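Local coordinates for probable sulfate-binding lipoprotein SubI (Mycobacterium tuberculosis, PDB 6DDN) that probably binds sulfate outside the cytoplasmic membrane as the solute-binding component of a sulfate uptake system, at residues 168-173 with 179-184. Sequence-based numbering, arbitrary orientation.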
loop_
_atom_site.group_PDB
_atom_site.type_symbol
_atom_site.label_atom_id
_atom_site.label_comp_id
_atom_site.label_asym_id
_atom_site.label_seq_id
_atom_site.Cartn_x
_atom_site.Cartn_y
_atom_site.Cartn_z
ATOM N N ILE A 168 14.590 7.286 -3.127
ATOM C CA ILE A 168 14.517 5.938 -2.584
ATOM C C ILE A 168 13.141 5.379 -2.908
ATOM O O ILE A 168 12.119 5.945 -2.497
ATOM C CB ILE A 168 14.781 5.921 -1.071
ATOM C CG1 ILE A 168 16.114 6.601 -0.758
ATOM C CG2 ILE A 168 14.777 4.496 -0.547
ATOM C CD1 ILE A 168 17.291 6.002 -1.495
ATOM N N THR A 169 13.109 4.273 -3.654
ATOM C CA THR A 169 11.873 3.592 -4.008
ATOM C C THR A 169 12.200 2.127 -4.265
ATOM O O THR A 169 13.258 1.828 -4.840
ATOM C CB THR A 169 11.199 4.216 -5.238
ATOM O OG1 THR A 169 10.023 3.471 -5.579
ATOM C CG2 THR A 169 12.148 4.242 -6.426
ATOM N N PRO A 170 11.338 1.199 -3.843
ATOM C CA PRO A 170 11.669 -0.228 -3.976
ATOM C C PRO A 170 11.584 -0.748 -5.404
ATOM O O PRO A 170 11.357 0.013 -6.350
ATOM C CB PRO A 170 10.636 -0.910 -3.071
ATOM C CG PRO A 170 9.497 0.035 -3.028
ATOM C CD PRO A 170 10.097 1.408 -3.082
ATOM N N SER A 171 11.768 -2.060 -5.559
ATOM C CA SER A 171 11.800 -2.755 -6.842
ATOM C C SER A 171 10.406 -3.248 -7.210
ATOM O O SER A 171 9.730 -3.855 -6.371
ATOM C CB SER A 171 12.761 -3.934 -6.787
ATOM O OG SER A 171 12.947 -4.501 -8.072
ATOM N N PRO A 172 9.942 -3.015 -8.443
ATOM C CA PRO A 172 8.603 -3.487 -8.829
ATOM C C PRO A 172 8.512 -4.992 -8.988
ATOM O O PRO A 172 7.406 -5.511 -9.193
ATOM C CB PRO A 172 8.345 -2.771 -10.166
ATOM C CG PRO A 172 9.455 -1.761 -10.313
ATOM C CD PRO A 172 10.608 -2.307 -9.545
ATOM N N LEU A 173 9.633 -5.709 -8.905
ATOM C CA LEU A 173 9.592 -7.160 -9.028
ATOM C C LEU A 173 9.035 -7.800 -7.766
ATOM O O LEU A 173 8.329 -8.811 -7.832
ATOM C CB LEU A 173 10.989 -7.699 -9.323
ATOM C CG LEU A 173 11.630 -7.337 -10.663
ATOM C CD1 LEU A 173 12.579 -8.441 -11.098
ATOM C CD2 LEU A 173 10.574 -7.088 -11.725
ATOM N N LYS A 179 5.196 -0.066 -7.302
ATOM C CA LYS A 179 4.269 0.154 -8.406
ATOM C C LYS A 179 3.429 1.407 -8.191
ATOM O O LYS A 179 3.240 2.194 -9.126
ATOM C CB LYS A 179 3.381 -1.076 -8.595
ATOM C CG LYS A 179 4.143 -2.298 -9.089
ATOM C CD LYS A 179 3.421 -3.583 -8.735
ATOM C CE LYS A 179 4.175 -4.799 -9.248
ATOM N NZ LYS A 179 3.547 -6.066 -8.780
ATOM N N TRP A 180 2.911 1.611 -6.976
ATOM C CA TRP A 180 2.285 2.890 -6.661
ATOM C C TRP A 180 3.260 4.037 -6.887
ATOM O O TRP A 180 2.899 5.063 -7.477
ATOM C CB TRP A 180 1.792 2.909 -5.211
ATOM C CG TRP A 180 0.807 1.838 -4.841
ATOM C CD1 TRP A 180 0.988 0.847 -3.919
ATOM C CD2 TRP A 180 -0.523 1.666 -5.356
ATOM N NE1 TRP A 180 -0.136 0.063 -3.838
ATOM C CE2 TRP A 180 -1.078 0.544 -4.709
ATOM C CE3 TRP A 180 -1.292 2.346 -6.305
ATOM C CZ2 TRP A 180 -2.369 0.088 -4.979
ATOM C CZ3 TRP A 180 -2.574 1.890 -6.573
ATOM C CH2 TRP A 180 -3.098 0.771 -5.912
ATOM N N ASN A 181 4.508 3.867 -6.441
ATOM C CA ASN A 181 5.499 4.937 -6.492
ATOM C C ASN A 181 5.838 5.358 -7.914
ATOM O O ASN A 181 6.325 6.474 -8.114
ATOM C CB ASN A 181 6.777 4.502 -5.772
ATOM C CG ASN A 181 6.611 4.438 -4.267
ATOM O OD1 ASN A 181 5.527 4.682 -3.735
ATOM N ND2 ASN A 181 7.691 4.100 -3.570
ATOM N N LEU A 182 5.620 4.488 -8.899
ATOM C CA LEU A 182 5.852 4.847 -10.291
ATOM C C LEU A 182 4.571 5.175 -11.045
ATOM O O LEU A 182 4.628 5.904 -12.041
ATOM C CB LEU A 182 6.595 3.717 -11.016
ATOM C CG LEU A 182 7.956 3.346 -10.421
ATOM C CD1 LEU A 182 8.754 2.493 -11.391
ATOM C CD2 LEU A 182 8.736 4.592 -10.030
ATOM N N LEU A 183 3.424 4.665 -10.588
ATOM C CA LEU A 183 2.154 5.033 -11.204
ATOM C C LEU A 183 1.840 6.508 -10.985
ATOM O O LEU A 183 1.356 7.185 -11.899
ATOM C CB LEU A 183 1.032 4.162 -10.646
ATOM C CG LEU A 183 0.894 2.782 -11.280
ATOM C CD1 LEU A 183 0.057 1.872 -10.395
ATOM C CD2 LEU A 183 0.293 2.897 -12.674
ATOM N N ALA A 184 2.100 7.018 -9.780
ATOM C CA ALA A 184 1.789 8.416 -9.486
ATOM C C ALA A 184 2.535 9.387 -10.393
ATOM O O ALA A 184 1.880 10.254 -10.998
ATOM C CB ALA A 184 2.057 8.704 -8.005
#
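Asn-181 reaches from the helix to the hydroxyl of Thr-169. ND2 of Asn-181 donates a hydrogen bond to OG1 of Thr-169 at 3.1 Å, nearly straight at 163°. The oxygen lies almost in the amide plane, so an N-H points directly at it. OG1 is swung anti to the backbone N of Thr-169 (chi1 177°), which turns it to the helix. OG1 of Thr-169 also lies 3.4 Å from CB of Asn-181; the two side chains run past each other in opposite directions. ND2 makes a second, weak hydrogen bond to the carbonyl O of Ile-234. The bond to Thr-169, with this weaker one, probably fixes the rotation of the buried amide. CD of Pro-170 meets ND2 of Asn-181 at 3.6 Å, and the two side chains cross at about a right angle.

The loop joins strand 167-168 to helix 177-190, a beta-alpha connection in a periplasmic solute-binding fold. Strand 167-168 pairs in parallel with strand 232-236. A bound sulfate ion lies about 5 Å from the side chain of Pro-170. It may come from the crystallisation liquor, but could mark the sulfate pocket.

CG of Pro-172 packs loosely against CD1 of Leu-182, 4.4 Å away. Lys-179 stretches past the proline, its chain extended beyond CG, and places CE 3.3 Å from the carbonyl O of Pro-172. NZ of Lys-179 stays farther from O of Pro-172, at 3.9 Å.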